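Local coordinates for protein putative aminotransferase (Actinomadura melliaura, PDB 4ZWV) that probably transfers an amino group to a sugar, with pyridoxal 5'-phosphate as cofactor, in the biosynthesis of the aminopentose of the indolocarbazole AT2433, at residues Ser40-Arg45 / Ala251-Val256; Asn48-Ser53 / Pro203-His208; Ala157-Cys162 / Gly179-Phe184; Met212-Tyr217 / Ala233-Lys238. All blocks are in the same frame, centred on the assembly; numbering follows the deposited sequence.

Contact 1. Residues Ser40-Arg45 / Ala251-Val256; sequences SALAAR and ANLETV
Leu253 reaches from helix 243-273 into the angle between Ala41, Leu42 and Arg45 of helix 33-46, and its forked tip is shared among all three. The branch CD1 meets the methyl of Ala41, CB to CD1 3.8 Å. The other branch, CD2, lies 4.1 Å from Leu42 CD2 and also under the arginine. A leucine suits this place because its two methyls can serve an apolar partner and the flank of a longer chain at once, while alanine opposite keeps the near helix surface low enough to receive them.

The Arg45 chain runs antiparallel to that of Leu253. Its CG is anti to its own carbonyl carbon (chi1 -76°), and the chain then runs extended from CG to NE, which carries the guanidinium across to the far helix. There Leu253 CD2 sits over one face, 3.6 Å above the plane and displaced toward the rim. NH2 comes to 3.2 Å from Leu253 O, but the angle is too poor for a hydrogen bond, whereas NH1 lies 3.9 Å from Val256 CG1 and makes a salt bridge to Asp257, just beyond. The arginine therefore lays CD and the flat face of its guanidinium on leucine, while NH1 pairs with an acid.

Only these side chains span the interval: the axes of the two short segments come no closer than 11.9 Å, 23° from parallel. Behind Leu42 stands Trp166; Leu253 also rests on Leu192, while Asn252 bonds to Ser13 N and Thr193 O, and Ala251 packs against helix 16-26.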
loop_
_atom_site.group_PDB
_atom_site.type_symbol
_atom_site.label_atom_id
_atom_site.label_comp_id
_atom_site.label_asym_id
_atom_site.label_seq_id
_atom_site.Cartn_x
_atom_site.Cartn_y
_atom_site.Cartn_z
ATOM N N SER A 40 -14.508 7.991 13.146
ATOM C CA SER A 40 -15.737 8.440 13.802
ATOM C C SER A 40 -16.326 9.659 13.100
ATOM O O SER A 40 -17.541 9.744 12.894
ATOM C CB SER A 40 -15.479 8.758 15.276
ATOM O OG SER A 40 -15.283 7.570 16.021
ATOM N N ALA A 41 -15.465 10.603 12.730
ATOM C CA ALA A 41 -15.924 11.812 12.051
ATOM C C ALA A 41 -16.520 11.483 10.679
ATOM O O ALA A 41 -17.544 12.048 10.279
ATOM C CB ALA A 41 -14.778 12.813 11.912
ATOM N N LEU A 42 -15.873 10.573 9.955
ATOM C CA LEU A 42 -16.356 10.189 8.638
ATOM C C LEU A 42 -17.667 9.407 8.724
ATOM O O LEU A 42 -18.564 9.609 7.904
ATOM C CB LEU A 42 -15.296 9.363 7.895
ATOM C CG LEU A 42 -13.993 10.106 7.599
ATOM C CD1 LEU A 42 -12.957 9.167 6.995
ATOM C CD2 LEU A 42 -14.238 11.309 6.704
ATOM N N ALA A 43 -17.770 8.515 9.708
ATOM C CA ALA A 43 -18.991 7.740 9.917
ATOM C C ALA A 43 -20.178 8.662 10.138
ATOM O O ALA A 43 -21.255 8.437 9.582
ATOM C CB ALA A 43 -18.836 6.797 11.099
ATOM N N ALA A 44 -19.968 9.707 10.936
ATOM C CA ALA A 44 -21.048 10.644 11.251
ATOM C C ALA A 44 -21.481 11.409 10.007
ATOM O O ALA A 44 -22.675 11.612 9.781
ATOM C CB ALA A 44 -20.615 11.609 12.347
ATOM N N ARG A 45 -20.514 11.827 9.198
ATOM C CA ARG A 45 -20.822 12.537 7.963
ATOM C C ARG A 45 -21.538 11.646 6.963
ATOM O O ARG A 45 -22.469 12.079 6.284
ATOM C CB ARG A 45 -19.546 13.103 7.335
ATOM C CG ARG A 45 -19.029 14.342 8.031
ATOM C CD ARG A 45 -17.698 14.776 7.453
ATOM N NE ARG A 45 -17.278 16.045 8.037
ATOM C CZ ARG A 45 -17.288 17.199 7.382
ATOM N NH1 ARG A 45 -17.691 17.238 6.122
ATOM N NH2 ARG A 45 -16.886 18.306 7.988
ATOM N N ALA A 251 -7.558 17.526 9.754
ATOM C CA ALA A 251 -7.348 18.945 9.517
ATOM C C ALA A 251 -8.100 19.425 8.286
ATOM O O ALA A 251 -8.591 20.556 8.240
ATOM C CB ALA A 251 -5.853 19.243 9.367
ATOM N N ASN A 252 -8.203 18.563 7.285
ATOM C CA ASN A 252 -8.806 18.969 6.027
ATOM C C ASN A 252 -10.331 18.841 6.016
ATOM O O ASN A 252 -11.000 19.357 5.114
ATOM C CB ASN A 252 -8.182 18.177 4.886
ATOM C CG ASN A 252 -6.800 18.680 4.546
ATOM O OD1 ASN A 252 -6.503 19.862 4.735
ATOM N ND2 ASN A 252 -5.945 17.797 4.054
ATOM N N LEU A 253 -10.884 18.188 7.031
ATOM C CA LEU A 253 -12.335 18.045 7.126
ATOM C C LEU A 253 -13.016 19.385 7.331
ATOM O O LEU A 253 -14.156 19.571 6.912
ATOM C CB LEU A 253 -12.720 17.107 8.267
ATOM C CG LEU A 253 -12.836 15.625 7.932
ATOM C CD1 LEU A 253 -13.097 14.833 9.200
ATOM C CD2 LEU A 253 -13.954 15.417 6.921
ATOM N N GLU A 254 -12.316 20.318 7.974
ATOM C CA GLU A 254 -12.912 21.597 8.334
ATOM C C GLU A 254 -13.468 22.367 7.142
ATOM O O GLU A 254 -14.513 23.003 7.242
ATOM C CB GLU A 254 -11.891 22.471 9.064
ATOM C CG GLU A 254 -11.918 22.305 10.569
ATOM C CD GLU A 254 -11.757 20.862 10.991
ATOM O OE1 GLU A 254 -12.658 20.345 11.690
ATOM O OE2 GLU A 254 -10.734 20.245 10.616
ATOM N N THR A 255 -12.770 22.324 6.015
ATOM C CA THR A 255 -13.177 23.168 4.900
ATOM C C THR A 255 -13.594 22.404 3.653
ATOM O O THR A 255 -13.873 23.014 2.617
ATOM C CB THR A 255 -12.058 24.141 4.515
ATOM O OG1 THR A 255 -10.874 23.401 4.204
ATOM C CG2 THR A 255 -11.768 25.094 5.665
ATOM N N VAL A 256 -13.664 21.080 3.733
ATOM C CA VAL A 256 -13.969 20.317 2.533
ATOM C C VAL A 256 -15.382 20.628 2.028
ATOM O O VAL A 256 -15.610 20.656 0.821
ATOM C CB VAL A 256 -13.788 18.792 2.757
ATOM C CG1 VAL A 256 -14.775 18.257 3.783
ATOM C CG2 VAL A 256 -13.897 18.043 1.435
#

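Contact 2. Residues Asn48-Ser53 / Pro203-His208; sequences NPRVVS and PGDELH
The imidazole of His208 lies with one face against Arg50 and with its edge toward Val52, while the guanidinium of Arg50 has Asn48 OD1 over one face, Pro203 O over the other, and Asp205 OD1 and a water at its edge. This joins the border strand 51-54 of the seven-stranded sheet in the large domain, in a fold-type I aminotransferase, to the start of helix 205-214. Arg50 CA sits over the centre of the imidazole, 3.7 Å from its centroid and 5° off the normal, a CH-pi contact. Val52 CG2 approaches in the ring plane, 3.5 Å from His208 CD2.

The arginine chain bends at chi3 and lays CD on the Gly204 carbonyl carbon, 3.5 Å away; Gly204 is the N-cap of helix 205-214. NE donates to Leu202 O, outside the two segments. An alanine in place of Arg50 would probably leave Leu202 O without that donor and open a gap beside the Pro203-Gly204 peptide. Asn48 OD1 steadies the turn before the strand, accepting from Arg50 N at 2.8 Å in an Asx turn, and its ND2 bonds to Gly176 O and Leu202 O. Arg50 NH1 and Asp205 OD1 stand 4.3 Å apart, beyond a salt bridge, and one water joins them: it accepts from NH1 at 3.0 Å and donates to OD1 at 2.8 Å.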
loop_
_atom_site.group_PDB
_atom_site.type_symbol
_atom_site.label_atom_id
_atom_site.label_comp_id
_atom_site.label_asym_id
_atom_site.label_seq_id
_atom_site.Cartn_x
_atom_site.Cartn_y
_atom_site.Cartn_z
ATOM N N ASN A 48 -23.064 6.072 7.798
ATOM C CA ASN A 48 -22.760 4.642 7.785
ATOM C C ASN A 48 -21.721 4.396 8.875
ATOM O O ASN A 48 -20.629 4.936 8.819
ATOM C CB ASN A 48 -22.237 4.189 6.411
ATOM C CG ASN A 48 -22.007 2.679 6.328
ATOM O OD1 ASN A 48 -21.927 1.995 7.342
ATOM N ND2 ASN A 48 -21.904 2.156 5.101
ATOM N N PRO A 49 -22.076 3.614 9.901
ATOM C CA PRO A 49 -21.123 3.392 10.995
ATOM C C PRO A 49 -20.018 2.405 10.635
ATOM O O PRO A 49 -19.017 2.315 11.346
ATOM C CB PRO A 49 -22.002 2.834 12.114
ATOM C CG PRO A 49 -23.134 2.194 11.419
ATOM C CD PRO A 49 -23.379 2.980 10.156
ATOM N N ARG A 50 -20.186 1.687 9.534
ATOM C CA ARG A 50 -19.247 0.636 9.156
ATOM C C ARG A 50 -18.211 1.167 8.180
ATOM O O ARG A 50 -18.284 0.886 6.978
ATOM C CB ARG A 50 -19.998 -0.548 8.546
ATOM C CG ARG A 50 -21.007 -1.179 9.504
ATOM C CD ARG A 50 -21.950 -2.107 8.764
ATOM N NE ARG A 50 -22.776 -1.354 7.828
ATOM C CZ ARG A 50 -23.911 -0.750 8.164
ATOM N NH1 ARG A 50 -24.360 -0.833 9.409
ATOM N NH2 ARG A 50 -24.595 -0.072 7.253
ATOM N N VAL A 51 -17.262 1.956 8.681
ATOM C CA VAL A 51 -16.254 2.529 7.807
ATOM C C VAL A 51 -14.868 2.103 8.266
ATOM O O VAL A 51 -14.588 2.013 9.461
ATOM C CB VAL A 51 -16.342 4.076 7.735
ATOM C CG1 VAL A 51 -17.737 4.511 7.275
ATOM C CG2 VAL A 51 -15.988 4.732 9.075
ATOM N N VAL A 52 -14.020 1.826 7.291
ATOM C CA VAL A 52 -12.699 1.270 7.546
ATOM C C VAL A 52 -11.667 2.113 6.815
ATOM O O VAL A 52 -11.617 2.106 5.589
ATOM C CB VAL A 52 -12.648 -0.195 7.077
ATOM C CG1 VAL A 52 -11.270 -0.778 7.251
ATOM C CG2 VAL A 52 -13.711 -1.015 7.830
ATOM N N SER A 53 -10.849 2.861 7.553
ATOM C CA SER A 53 -9.794 3.631 6.896
ATOM C C SER A 53 -8.721 2.704 6.337
ATOM O O SER A 53 -8.404 1.653 6.916
ATOM C CB SER A 53 -9.173 4.658 7.851
ATOM O OG SER A 53 -8.589 4.029 8.985
ATOM N N PRO A 203 -21.696 -2.564 3.823
ATOM C CA PRO A 203 -23.152 -2.586 4.005
ATOM C C PRO A 203 -23.629 -3.496 5.141
ATOM O O PRO A 203 -24.821 -3.493 5.466
ATOM C CB PRO A 203 -23.650 -3.103 2.654
ATOM C CG PRO A 203 -22.546 -3.972 2.165
ATOM C CD PRO A 203 -21.272 -3.304 2.620
ATOM N N GLY A 204 -22.729 -4.271 5.730
ATOM C CA GLY A 204 -23.108 -5.174 6.803
ATOM C C GLY A 204 -21.987 -5.438 7.792
ATOM O O GLY A 204 -20.804 -5.207 7.499
ATOM N N ASP A 205 -22.366 -5.956 8.956
ATOM C CA ASP A 205 -21.442 -6.145 10.072
ATOM C C ASP A 205 -20.361 -7.190 9.816
ATOM O O ASP A 205 -19.211 -6.995 10.222
ATOM C CB ASP A 205 -22.228 -6.511 11.331
ATOM C CG ASP A 205 -22.950 -5.317 11.920
ATOM O OD1 ASP A 205 -22.637 -4.173 11.513
ATOM O OD2 ASP A 205 -23.839 -5.519 12.772
ATOM N N GLU A 206 -20.720 -8.301 9.175
ATOM C CA GLU A 206 -19.724 -9.340 8.924
ATOM C C GLU A 206 -18.591 -8.812 8.058
ATOM O O GLU A 206 -17.417 -8.999 8.387
ATOM C CB GLU A 206 -20.333 -10.574 8.258
ATOM C CG GLU A 206 -19.280 -11.646 8.033
ATOM C CD GLU A 206 -19.806 -12.909 7.386
ATOM O OE1 GLU A 206 -19.029 -13.552 6.647
ATOM O OE2 GLU A 206 -20.974 -13.272 7.636
ATOM N N LEU A 207 -18.933 -8.142 6.960
ATOM C CA LEU A 207 -17.911 -7.569 6.085
ATOM C C LEU A 207 -17.089 -6.552 6.854
ATOM O O LEU A 207 -15.876 -6.486 6.690
ATOM C CB LEU A 207 -18.531 -6.902 4.845
ATOM C CG LEU A 207 -18.975 -7.836 3.719
ATOM C CD1 LEU A 207 -19.841 -7.059 2.730
ATOM C CD2 LEU A 207 -17.769 -8.438 3.005
ATOM N N HIS A 208 -17.748 -5.770 7.702
ATOM C CA HIS A 208 -17.043 -4.765 8.488
ATOM C C HIS A 208 -15.979 -5.409 9.370
ATOM O O HIS A 208 -14.836 -4.957 9.406
ATOM C CB HIS A 208 -18.054 -3.974 9.333
ATOM C CG HIS A 208 -17.458 -2.838 10.102
ATOM N ND1 HIS A 208 -18.008 -2.380 11.282
ATOM C CD2 HIS A 208 -16.399 -2.037 9.845
ATOM C CE1 HIS A 208 -17.289 -1.368 11.735
ATOM N NE2 HIS A 208 -16.302 -1.146 10.886
HETATM O O HOH W 1 -23.475 -1.600 12.139
HETATM O O HOH W 2 -14.485 0.530 11.508
#

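Contact 3. Residues Ala157-Cys162 / Gly179-Phe184; sequences AVIEDC and GNMCVF. With GOL (glycerol), chain C.
Glu160 of strand 157-161 and Asn180, at the entry to the parallel strand 181-185, bond through OE2 and ND2, 2.8 Å apart with 171° at the hydrogen. The donor meets OE2 on its anti side, and the carboxylate and amide planes stand 72° apart. Beneath them the backbones pair, Glu160 N giving to Met181 O, Val183 N to Glu160 O and Cys162 N to Val183 O. A glycerol, probably from the crystallisation liquor, fills in where the strands part: its O2 gives to Val158 O and accepts from Met181 N, and its O3 gives to Asn180 OD1 and accepts from Val158 N. Asparagine suits its place by offering N-H to Glu160 and C=O to the glycerol. At the other end Cys162 CB lies over the face of Phe184, 3.9 Å from the centroid.

Further out, Trp166 meets Phe184 edge-to-face, and Ser185, the next residue, is a pyridoxal 5'-phosphate ligand of this protein, though none is bound to this chain. Asp161 is held by Thr87 and Ala163 N. Glu160 OE2 takes the amide of Asn180 and a water, and OE1 is bonded to His130 NE2; if that nitrogen carries a proton, these partners would probably favour a charged carboxylate.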
loop_
_atom_site.group_PDB
_atom_site.type_symbol
_atom_site.label_atom_id
_atom_site.label_comp_id
_atom_site.label_asym_id
_atom_site.label_seq_id
_atom_site.Cartn_x
_atom_site.Cartn_y
_atom_site.Cartn_z
ATOM N N ALA A 157 -21.410 -9.237 -6.576
ATOM C CA ALA A 157 -21.199 -8.088 -5.720
ATOM C C ALA A 157 -20.889 -6.857 -6.537
ATOM O O ALA A 157 -20.268 -6.950 -7.593
ATOM C CB ALA A 157 -20.074 -8.356 -4.748
ATOM N N VAL A 158 -21.321 -5.706 -6.038
ATOM C CA VAL A 158 -20.933 -4.423 -6.608
ATOM C C VAL A 158 -19.976 -3.726 -5.655
ATOM O O VAL A 158 -20.230 -3.658 -4.449
ATOM C CB VAL A 158 -22.153 -3.511 -6.854
ATOM C CG1 VAL A 158 -21.700 -2.083 -7.192
ATOM C CG2 VAL A 158 -22.998 -4.069 -7.965
ATOM N N ILE A 159 -18.871 -3.224 -6.199
ATOM C CA ILE A 159 -17.985 -2.339 -5.465
ATOM C C ILE A 159 -18.046 -0.979 -6.154
ATOM O O ILE A 159 -17.838 -0.892 -7.363
ATOM C CB ILE A 159 -16.543 -2.849 -5.445
ATOM C CG1 ILE A 159 -16.468 -4.200 -4.726
ATOM C CG2 ILE A 159 -15.639 -1.811 -4.773
ATOM C CD1 ILE A 159 -15.186 -4.981 -5.064
ATOM N N GLU A 160 -18.371 0.065 -5.397
ATOM C CA GLU A 160 -18.441 1.417 -5.939
ATOM C C GLU A 160 -17.130 2.154 -5.733
ATOM O O GLU A 160 -16.691 2.342 -4.593
ATOM C CB GLU A 160 -19.564 2.223 -5.275
ATOM C CG GLU A 160 -20.972 1.684 -5.510
ATOM C CD GLU A 160 -22.015 2.480 -4.741
ATOM O OE1 GLU A 160 -21.880 3.725 -4.654
ATOM O OE2 GLU A 160 -22.955 1.869 -4.203
ATOM N N ASP A 161 -16.514 2.570 -6.836
ATOM C CA ASP A 161 -15.298 3.381 -6.780
ATOM C C ASP A 161 -15.742 4.831 -6.687
ATOM O O ASP A 161 -16.212 5.418 -7.667
ATOM C CB ASP A 161 -14.408 3.121 -8.004
ATOM C CG ASP A 161 -13.126 3.935 -7.995
ATOM O OD1 ASP A 161 -13.022 4.913 -7.237
ATOM O OD2 ASP A 161 -12.203 3.590 -8.757
ATOM N N CYS A 162 -15.588 5.392 -5.489
ATOM C CA CYS A 162 -16.054 6.736 -5.177
ATOM C C CYS A 162 -14.906 7.723 -5.077
ATOM O O CYS A 162 -15.052 8.764 -4.443
ATOM C CB CYS A 162 -16.822 6.739 -3.851
ATOM S SG CYS A 162 -18.243 5.616 -3.787
ATOM N N GLY A 179 -26.105 0.029 -0.039
ATOM C CA GLY A 179 -26.075 -1.420 0.070
ATOM C C GLY A 179 -24.871 -2.110 -0.567
ATOM O O GLY A 179 -24.780 -3.342 -0.542
ATOM N N ASN A 180 -23.977 -1.327 -1.169
ATOM C CA ASN A 180 -22.750 -1.846 -1.763
ATOM C C ASN A 180 -21.538 -1.390 -0.977
ATOM O O ASN A 180 -21.563 -0.325 -0.349
ATOM C CB ASN A 180 -22.564 -1.375 -3.209
ATOM C CG ASN A 180 -23.782 -1.596 -4.057
ATOM O OD1 ASN A 180 -24.316 -2.706 -4.118
ATOM N ND2 ASN A 180 -24.245 -0.530 -4.713
HETATM N N MSE A 181 -20.469 -2.173 -1.041
HETATM C CA MSE A 181 -19.174 -1.685 -0.596
HETATM C C MSE A 181 -18.778 -0.479 -1.418
HETATM O O MSE A 181 -18.965 -0.468 -2.635
HETATM C CB MSE A 181 -18.101 -2.773 -0.715
HETATM C CG MSE A 181 -18.299 -3.913 0.272
HETATM SE SE MSE A 181 -16.756 -5.078 0.343
HETATM C CE MSE A 181 -17.215 -6.178 -1.184
ATOM N N CYS A 182 -18.230 0.532 -0.751
ATOM C CA CYS A 182 -17.780 1.756 -1.410
ATOM C C CYS A 182 -16.356 2.044 -1.030
ATOM O O CYS A 182 -15.964 1.799 0.111
ATOM C CB CYS A 182 -18.620 2.953 -1.003
ATOM S SG CYS A 182 -20.302 2.848 -1.573
ATOM N N VAL A 183 -15.586 2.569 -1.973
ATOM C CA VAL A 183 -14.215 2.988 -1.667
ATOM C C VAL A 183 -14.015 4.450 -2.018
ATOM O O VAL A 183 -14.170 4.853 -3.172
ATOM C CB VAL A 183 -13.143 2.152 -2.408
ATOM C CG1 VAL A 183 -11.732 2.629 -1.989
ATOM C CG2 VAL A 183 -13.323 0.658 -2.117
ATOM N N PHE A 184 -13.701 5.244 -1.000
ATOM C CA PHE A 184 -13.346 6.643 -1.192
ATOM C C PHE A 184 -11.832 6.805 -1.212
ATOM O O PHE A 184 -11.122 6.000 -0.624
ATOM C CB PHE A 184 -13.946 7.495 -0.077
ATOM C CG PHE A 184 -15.448 7.508 -0.074
ATOM C CD1 PHE A 184 -16.162 6.561 0.649
ATOM C CD2 PHE A 184 -16.139 8.460 -0.806
ATOM C CE1 PHE A 184 -17.557 6.570 0.657
ATOM C CE2 PHE A 184 -17.537 8.478 -0.807
ATOM C CZ PHE A 184 -18.246 7.538 -0.073
HETATM C C1 GOL C . -21.318 -6.884 -1.066
HETATM O O1 GOL C . -22.343 -7.537 -0.348
HETATM C C2 GOL C . -21.888 -5.695 -1.835
HETATM O O2 GOL C . -20.801 -4.843 -2.148
HETATM C C3 GOL C . -22.577 -6.226 -3.097
HETATM O O3 GOL C . -23.362 -5.276 -3.806
HETATM O O HOH W 3 -23.513 1.659 -1.110
HETATM O O HOH W 4 -11.474 4.555 -4.971
#

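Contact 4. Residues Met212-Tyr217 / Ala233-Lys238; sequences MLRRFY and AEWGLK
Phe216 and Lys238 form a single backbone bridge, beside which Tyr217 N gives to Leu237 O at 3.0 Å. Gly236 passes so close beneath Arg214 O, CA to O 3.3 Å, that a side chain there would strike that oxygen.

Bent at chi3 (77°), Arg214 presents NE and NH2 side-on to one atom, Trp235 O, at 2.7 and 2.8 Å, with the oxygen near the guanidinium plane. Glu234 CB lies over one guanidinium face, and NH2 is over the indole of Trp235, 3.9 Å above its plane. The salt bridge to Glu234 OE2 is long, that carboxylate being bound mainly by Arg210. An alanine in place of Arg214 would probably leave Trp235 O without both of these donors and the Glu234 carboxylate without one of its two arginines.

The Tyr217 ring lies on the Leu237 carbonyl, and its OH rests 3.3 Å from Lys238 CB. That hydroxyl bonds to Thr58 of the second subunit; Lys238 NZ bonds to His240 of its own chain and makes a salt bridge to Asp196 of the second subunit. Around this loop, Arg214 and Arg215 lean on Leu63 of helix 57-66, Arg215 also on strand 51-54, and Trp235 and Leu237 on the second subunit.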
loop_
_atom_site.group_PDB
_atom_site.type_symbol
_atom_site.label_atom_id
_atom_site.label_comp_id
_atom_site.label_asym_id
_atom_site.label_seq_id
_atom_site.Cartn_x
_atom_site.Cartn_y
_atom_site.Cartn_z
HETATM N N MSE A 212 -11.823 -4.962 9.003
HETATM C CA MSE A 212 -10.992 -4.413 10.067
HETATM C C MSE A 212 -9.826 -5.314 10.433
HETATM O O MSE A 212 -8.784 -4.835 10.873
HETATM C CB MSE A 212 -11.824 -4.143 11.310
HETATM C CG MSE A 212 -12.734 -2.959 11.153
HETATM SE SE MSE A 212 -13.549 -2.507 12.841
HETATM C CE MSE A 212 -14.881 -3.899 12.893
ATOM N N LEU A 213 -10.011 -6.620 10.273
ATOM C CA LEU A 213 -8.915 -7.560 10.480
ATOM C C LEU A 213 -7.967 -7.603 9.282
ATOM O O LEU A 213 -6.739 -7.492 9.434
ATOM C CB LEU A 213 -9.460 -8.969 10.762
ATOM C CG LEU A 213 -10.042 -9.202 12.153
ATOM C CD1 LEU A 213 -10.791 -10.524 12.161
ATOM C CD2 LEU A 213 -8.937 -9.201 13.190
ATOM N N ARG A 214 -8.520 -7.775 8.085
ATOM C CA ARG A 214 -7.679 -8.024 6.925
ATOM C C ARG A 214 -6.925 -6.789 6.444
ATOM O O ARG A 214 -5.950 -6.925 5.719
ATOM C CB ARG A 214 -8.508 -8.610 5.783
ATOM C CG ARG A 214 -9.156 -9.951 6.151
ATOM C CD ARG A 214 -9.751 -10.629 4.924
ATOM N NE ARG A 214 -8.692 -11.239 4.132
ATOM C CZ ARG A 214 -8.885 -12.019 3.074
ATOM N NH1 ARG A 214 -10.111 -12.295 2.652
ATOM N NH2 ARG A 214 -7.842 -12.522 2.426
ATOM N N ARG A 215 -7.325 -5.596 6.880
ATOM C CA ARG A 215 -6.579 -4.412 6.475
ATOM C C ARG A 215 -5.203 -4.345 7.140
ATOM O O ARG A 215 -4.358 -3.571 6.708
ATOM C CB ARG A 215 -7.359 -3.139 6.787
ATOM C CG ARG A 215 -7.392 -2.810 8.251
ATOM C CD ARG A 215 -7.975 -1.432 8.488
ATOM N NE ARG A 215 -8.229 -1.288 9.910
ATOM C CZ ARG A 215 -8.871 -0.270 10.461
ATOM N NH1 ARG A 215 -9.322 0.737 9.711
ATOM N NH2 ARG A 215 -9.038 -0.260 11.773
ATOM N N PHE A 216 -4.986 -5.133 8.193
ATOM C CA PHE A 216 -3.679 -5.214 8.844
ATOM C C PHE A 216 -3.320 -6.689 9.043
ATOM O O PHE A 216 -3.329 -7.210 10.168
ATOM C CB PHE A 216 -3.653 -4.451 10.181
ATOM C CG PHE A 216 -2.284 -4.409 10.816
ATOM C CD1 PHE A 216 -1.291 -3.605 10.286
ATOM C CD2 PHE A 216 -1.990 -5.192 11.922
ATOM C CE1 PHE A 216 -0.019 -3.573 10.850
ATOM C CE2 PHE A 216 -0.722 -5.169 12.497
ATOM C CZ PHE A 216 0.265 -4.354 11.957
ATOM N N TYR A 217 -3.056 -7.353 7.921
ATOM C CA TYR A 217 -2.514 -8.711 7.888
ATOM C C TYR A 217 -3.422 -9.776 8.487
ATOM O O TYR A 217 -2.987 -10.910 8.659
ATOM C CB TYR A 217 -1.172 -8.771 8.615
ATOM C CG TYR A 217 -0.135 -7.794 8.127
ATOM C CD1 TYR A 217 0.498 -7.973 6.900
ATOM C CD2 TYR A 217 0.214 -6.698 8.897
ATOM C CE1 TYR A 217 1.474 -7.073 6.449
ATOM C CE2 TYR A 217 1.185 -5.786 8.462
ATOM C CZ TYR A 217 1.805 -5.990 7.239
ATOM O OH TYR A 217 2.785 -5.105 6.831
ATOM N N ALA A 233 -7.002 -15.719 10.782
ATOM C CA ALA A 233 -7.998 -16.578 10.134
ATOM C C ALA A 233 -8.029 -16.415 8.610
ATOM O O ALA A 233 -8.293 -17.359 7.873
ATOM C CB ALA A 233 -9.372 -16.299 10.720
ATOM N N GLU A 234 -7.789 -15.185 8.165
ATOM C CA GLU A 234 -7.700 -14.844 6.751
ATOM C C GLU A 234 -6.576 -13.830 6.612
ATOM O O GLU A 234 -6.553 -12.841 7.342
ATOM C CB GLU A 234 -9.007 -14.233 6.224
ATOM C CG GLU A 234 -10.261 -15.065 6.394
ATOM C CD GLU A 234 -11.473 -14.359 5.790
ATOM O OE1 GLU A 234 -11.942 -13.348 6.370
ATOM O OE2 GLU A 234 -11.937 -14.811 4.724
ATOM N N TRP A 235 -5.656 -14.061 5.682
ATOM C CA TRP A 235 -4.524 -13.153 5.532
ATOM C C TRP A 235 -4.944 -11.794 4.960
ATOM O O TRP A 235 -6.014 -11.644 4.377
ATOM C CB TRP A 235 -3.433 -13.794 4.651
ATOM C CG TRP A 235 -3.860 -14.066 3.236
ATOM C CD1 TRP A 235 -4.309 -15.255 2.729
ATOM C CD2 TRP A 235 -3.897 -13.129 2.147
ATOM N NE1 TRP A 235 -4.620 -15.115 1.392
ATOM C CE2 TRP A 235 -4.368 -13.824 1.012
ATOM C CE3 TRP A 235 -3.545 -11.777 2.016
ATOM C CZ2 TRP A 235 -4.529 -13.206 -0.232
ATOM C CZ3 TRP A 235 -3.719 -11.162 0.776
ATOM C CH2 TRP A 235 -4.204 -11.880 -0.328
ATOM N N GLY A 236 -4.094 -10.798 5.184
ATOM C CA GLY A 236 -4.248 -9.493 4.564
ATOM C C GLY A 236 -2.874 -8.906 4.356
ATOM O O GLY A 236 -1.867 -9.524 4.700
ATOM N N LEU A 237 -2.814 -7.705 3.795
ATOM C CA LEU A 237 -1.538 -7.010 3.647
ATOM C C LEU A 237 -1.518 -5.773 4.538
ATOM O O LEU A 237 -2.245 -5.708 5.525
ATOM C CB LEU A 237 -1.287 -6.638 2.180
ATOM C CG LEU A 237 -1.152 -7.853 1.255
ATOM C CD1 LEU A 237 -0.946 -7.428 -0.205
ATOM C CD2 LEU A 237 0.016 -8.718 1.720
ATOM N N LYS A 238 -0.642 -4.814 4.230
ATOM C CA LYS A 238 -0.590 -3.576 5.006
ATOM C C LYS A 238 -1.487 -2.565 4.300
ATOM O O LYS A 238 -1.027 -1.663 3.595
ATOM C CB LYS A 238 0.843 -3.056 5.129
ATOM C CG LYS A 238 1.004 -1.925 6.105
ATOM C CD LYS A 238 2.408 -1.359 6.008
ATOM C CE LYS A 238 2.518 -0.108 6.826
ATOM N NZ LYS A 238 2.292 -0.373 8.269
HETATM O O HOH W 5 3.562 -2.798 8.621
#

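Contact 2 lies between the other three. Ala43 of the helix in contact 1 rests on its loop, CB to Asn48 O 3.4 Å. Pro203 reaches contact 3, CB to Gly179 O 3.4 Å, their centres 12 Å apart. Contact 4 continues helix 205-214, and Arg215 NH1 meets Ser53 O at 3.1 Å, probably as a hydrogen bond. Contact 3 is nearest the cofactor site: the Val183 side chain is about 4 Å from Gly57, whereas Leu42 of contact 1 is about 11 Å from the side chain of Ser185. Contact 4 borders the partner's site instead, Phe216 packing on the pyridoxal-phosphate lysine of the second subunit.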